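Local atomic coordinates of carboxylesterase (Ferroplasma acidiphilum, PDB entry 3WJ2), a protein that probably hydrolyses carboxylic ester bonds as a carboxylesterase of the alpha/beta-hydrolase fold. Residues Met6-Phe11 against Ile277-His281; Tyr82-Phe87 against Asp155-Leu161. All coordinates share one frame. Residues are numbered along the deposited sequence.

Interaction 1. Residues Met6-Phe11 against Ile277-His281; sequences MVDPDF and IGMIH
At strand 271-280, the outermost strand of the alpha/beta-hydrolase sheet on this side within the chain, the N-terminal loop Met6-Phe11 docks where the chain turns a corner at Ile277-Gly278. Val7 and Gly278 are in register, their CA atoms 4.5 Å apart, and a nearly straight hydrogen bond joins the backbones, Asp8 N to Gly278 O (3.0 Å, 171°). The positive phi of Gly278 (78°) favours glycine, and a CB there would point at the loop. Asp8 forms an Asx turn, OD1 accepting from Asp10 N at 2.9 Å, and its O receives Phe11 N at 3.0 Å. This brings Phe11 (chi1 m) toward the strand: Ile280 CG1 sits 3.7 Å from the ring centroid in a CH-pi contact, while Met279 SD makes a Met-aromatic contact at the edge, 3.7 Å from Phe11 CZ. Val7 CG1 meets Ile280 CG2 at 3.7 Å. Asp8 thus does double duty: its N ties the loop to its own sheet, and its carboxylate, salt-bridged to Arg265 of the second subunit, fixes it at the subunit interface.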
# COMPACT_ATOMS: atom_id res chain seq x y z
N MET B 6 8.48 -6.90 -7.46
CA MET B 6 9.92 -6.87 -7.42
C MET B 6 10.49 -7.91 -6.39
O MET B 6 11.36 -7.58 -5.58
CB MET B 6 10.40 -5.50 -7.04
CG MET B 6 10.09 -4.48 -8.13
SD MET B 6 10.98 -4.74 -9.71
CE MET B 6 12.63 -4.12 -9.56
N VAL B 7 9.91 -9.11 -6.43
CA VAL B 7 10.45 -10.25 -5.57
C VAL B 7 11.95 -10.39 -5.84
O VAL B 7 12.44 -10.34 -7.01
CB VAL B 7 9.64 -11.52 -5.89
CG1 VAL B 7 10.31 -12.75 -5.18
CG2 VAL B 7 8.19 -11.47 -5.38
N ASP B 8 12.78 -10.59 -4.81
CA ASP B 8 14.25 -10.68 -4.97
C ASP B 8 14.52 -11.90 -5.94
O ASP B 8 13.90 -12.96 -5.80
CB ASP B 8 14.88 -11.02 -3.57
CG ASP B 8 16.35 -11.01 -3.60
OD1 ASP B 8 16.97 -11.78 -4.45
OD2 ASP B 8 17.02 -10.26 -2.89
N PRO B 9 15.35 -11.65 -6.97
CA PRO B 9 15.46 -12.72 -8.01
C PRO B 9 16.07 -13.98 -7.49
O PRO B 9 15.86 -15.06 -8.18
CB PRO B 9 16.32 -12.08 -9.08
CG PRO B 9 15.98 -10.49 -8.91
CD PRO B 9 15.85 -10.35 -7.40
N ASP B 10 16.77 -13.96 -6.34
CA ASP B 10 17.17 -15.18 -5.66
C ASP B 10 16.04 -16.18 -5.44
O ASP B 10 16.29 -17.41 -5.36
CB ASP B 10 17.90 -14.94 -4.33
CG ASP B 10 19.22 -14.26 -4.48
OD1 ASP B 10 19.82 -14.23 -5.57
OD2 ASP B 10 19.73 -13.78 -3.46
N PHE B 11 14.79 -15.75 -5.36
CA PHE B 11 13.68 -16.71 -5.16
C PHE B 11 13.06 -17.25 -6.46
O PHE B 11 12.09 -17.97 -6.39
CB PHE B 11 12.54 -16.04 -4.33
CG PHE B 11 13.02 -15.63 -2.97
CD1 PHE B 11 13.38 -16.61 -2.04
CD2 PHE B 11 13.07 -14.27 -2.61
CE1 PHE B 11 13.85 -16.28 -0.73
CE2 PHE B 11 13.57 -13.89 -1.30
CZ PHE B 11 13.92 -14.91 -0.37
N ILE B 277 12.52 -6.37 2.52
CA ILE B 277 12.14 -5.85 1.17
C ILE B 277 12.49 -6.94 0.14
O ILE B 277 13.59 -7.50 0.15
CB ILE B 277 12.84 -4.54 0.96
CG1 ILE B 277 12.19 -3.50 1.90
CG2 ILE B 277 12.58 -4.04 -0.53
CD1 ILE B 277 13.14 -2.30 2.12
N GLY B 278 11.52 -7.24 -0.69
CA GLY B 278 11.72 -8.30 -1.71
C GLY B 278 11.62 -9.70 -1.21
O GLY B 278 11.83 -10.66 -1.99
N MET B 279 11.37 -9.94 0.08
CA MET B 279 11.33 -11.31 0.57
C MET B 279 9.94 -11.98 0.45
O MET B 279 8.91 -11.28 0.29
CB MET B 279 11.67 -11.31 2.08
CG MET B 279 13.04 -10.70 2.37
SD MET B 279 14.32 -11.96 1.82
CE MET B 279 15.13 -11.04 0.50
N ILE B 280 9.93 -13.34 0.45
CA ILE B 280 8.70 -14.12 0.33
C ILE B 280 8.54 -15.02 1.59
O ILE B 280 9.48 -15.12 2.43
CB ILE B 280 8.71 -15.04 -0.93
CG1 ILE B 280 9.95 -15.95 -0.87
CG2 ILE B 280 8.61 -14.16 -2.18
CD1 ILE B 280 9.72 -17.10 -1.92
N HIS B 281 7.39 -15.66 1.76
CA HIS B 281 7.20 -16.56 2.91
C HIS B 281 8.24 -17.67 2.87
O HIS B 281 8.63 -18.12 1.78
CB HIS B 281 5.81 -17.18 2.90
CG HIS B 281 5.39 -17.66 4.28
ND1 HIS B 281 5.43 -18.99 4.71
CD2 HIS B 281 4.94 -16.94 5.31
CE1 HIS B 281 4.99 -19.03 5.94
NE2 HIS B 281 4.66 -17.83 6.34
O HOH W 1 15.14 -7.56 -2.44

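Interaction 2. Residues Tyr82-Phe87 against Asp155-Leu161; sequences YHGGGF and DSAGANL
Phe87, Tyr82 and Ala157 bury the most surface where the HGGG loop His83-Gly86, probably the oxyanion-hole loop as in relatives, crosses the start of helix 157-172. Phe87 (phi 80°, chi1 m) lays its ring flat on Ala157, whose CB is 3.5 Å from the ring centroid, a CH-pi contact that a larger residue could hardly allow. Tyr82 CB lies 4.4 Å from Leu161 CD1, its ring leading away to helix 125-139. Tyr82 CA is 4.6 Å from Gly158 CA, which gives CA-H...O contacts to Tyr82 O and His83 O, both 3.2 Å; a CB on Gly158 would clash with these carbonyls. A CB on Gly84 would clash with Asp155 OD2. Gly84 N bonds weakly to Asp155 OD1 (3.2 Å), but Tyr95 OH (on OD2) and Tyr81 OH (on OD1) mainly hold this carboxylate. A water links Ser156 OG (2.6 Å) and Gly85 N (2.8 Å). Ser156 (phi 55°, psi -128°), in a probable GxSxG nucleophile elbow, joins strand 150-155 to helix 157-172, beside parallel strand 78-82.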
# COMPACT_ATOMS: atom_id res chain seq x y z
N TYR B 82 10.52 -23.44 17.64
CA TYR B 82 9.45 -24.26 17.12
C TYR B 82 9.34 -24.07 15.62
O TYR B 82 9.07 -23.01 15.06
CB TYR B 82 8.03 -23.91 17.77
CG TYR B 82 8.12 -24.00 19.30
CD1 TYR B 82 7.91 -25.18 19.93
CD2 TYR B 82 8.51 -22.83 20.08
CE1 TYR B 82 8.11 -25.31 21.31
CE2 TYR B 82 8.67 -22.97 21.45
CZ TYR B 82 8.41 -24.19 22.04
OH TYR B 82 8.61 -24.39 23.39
N HIS B 83 9.63 -25.17 14.88
CA HIS B 83 9.78 -25.02 13.41
C HIS B 83 8.44 -24.72 12.74
O HIS B 83 7.32 -24.90 13.32
CB HIS B 83 10.25 -26.43 12.84
CG HIS B 83 9.25 -27.55 12.97
ND1 HIS B 83 8.24 -27.79 12.06
CD2 HIS B 83 9.15 -28.52 13.90
CE1 HIS B 83 7.54 -28.83 12.47
NE2 HIS B 83 8.07 -29.28 13.59
N GLY B 84 8.52 -24.23 11.52
CA GLY B 84 7.34 -24.00 10.63
C GLY B 84 6.90 -25.22 9.84
O GLY B 84 7.48 -26.30 10.01
N GLY B 85 6.00 -25.01 8.90
CA GLY B 85 5.38 -26.19 8.20
C GLY B 85 3.84 -26.33 8.25
O GLY B 85 3.28 -27.41 8.09
N GLY B 86 3.19 -25.14 8.49
CA GLY B 86 1.73 -25.17 8.38
C GLY B 86 1.01 -25.98 9.42
O GLY B 86 -0.15 -26.25 9.26
N PHE B 87 1.73 -26.44 10.47
CA PHE B 87 1.18 -27.33 11.51
C PHE B 87 1.15 -28.79 11.04
O PHE B 87 0.75 -29.70 11.82
CB PHE B 87 -0.16 -26.89 12.16
CG PHE B 87 -0.13 -25.50 12.68
CD1 PHE B 87 0.42 -25.22 13.92
CD2 PHE B 87 -0.72 -24.48 11.91
CE1 PHE B 87 0.36 -23.82 14.36
CE2 PHE B 87 -0.80 -23.16 12.32
CZ PHE B 87 -0.18 -22.86 13.56
N ASP B 155 9.20 -19.98 13.20
CA ASP B 155 8.81 -19.42 11.90
C ASP B 155 7.52 -19.97 11.47
O ASP B 155 7.16 -21.09 11.71
CB ASP B 155 9.91 -19.72 10.86
CG ASP B 155 10.14 -21.19 10.63
OD1 ASP B 155 10.65 -21.89 11.54
OD2 ASP B 155 9.74 -21.76 9.57
N SER B 156 6.76 -19.10 10.78
CA SER B 156 5.52 -19.49 10.22
C SER B 156 4.60 -20.10 11.31
O SER B 156 4.33 -19.47 12.39
CB SER B 156 5.74 -20.39 8.99
OG SER B 156 4.47 -20.45 8.27
N ALA B 157 4.06 -21.31 11.09
CA ALA B 157 3.17 -21.93 12.11
C ALA B 157 3.90 -22.02 13.50
O ALA B 157 3.29 -21.87 14.55
CB ALA B 157 2.84 -23.42 11.62
N GLY B 158 5.23 -22.20 13.55
CA GLY B 158 5.97 -22.34 14.76
C GLY B 158 6.01 -20.98 15.52
O GLY B 158 6.12 -20.93 16.72
N ALA B 159 6.09 -19.91 14.72
CA ALA B 159 6.04 -18.53 15.34
C ALA B 159 4.62 -18.27 15.87
O ALA B 159 4.54 -17.47 16.84
CB ALA B 159 6.48 -17.45 14.35
N ASN B 160 3.60 -18.85 15.25
CA ASN B 160 2.23 -18.75 15.87
C ASN B 160 2.29 -19.37 17.25
O ASN B 160 1.83 -18.83 18.25
CB ASN B 160 1.23 -19.43 15.01
CG ASN B 160 -0.05 -19.69 15.73
OD1 ASN B 160 -0.21 -20.63 16.45
ND2 ASN B 160 -1.04 -18.90 15.40
N LEU B 161 2.92 -20.58 17.36
CA LEU B 161 2.97 -21.28 18.66
C LEU B 161 3.73 -20.44 19.74
O LEU B 161 3.34 -20.39 20.89
CB LEU B 161 3.70 -22.66 18.53
CG LEU B 161 2.92 -23.53 17.61
CD1 LEU B 161 3.74 -24.90 17.43
CD2 LEU B 161 1.48 -23.89 18.04
O HOH W 2 4.69 -22.90 7.56

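The link between the two interactions runs through His281, the end of segment 277-281, whose ring packs directly against the side chain of Ser156 in interaction 2. The 6-11 contact itself lies away from the serine: the centres of the two interactions are about 20 Å apart, and His281 makes no contact with 6-11. The pairing of His281 with Ser156 is consistent with the histidine and nucleophile of an esterase catalytic triad. Asp251, which also touches His281, is placed where an acid could complete it. Interaction 2 shapes the serine side, its loop 82-87 lying over the elbow, whereas interaction 1 holds the N-terminal segment against the chain leading to the histidine.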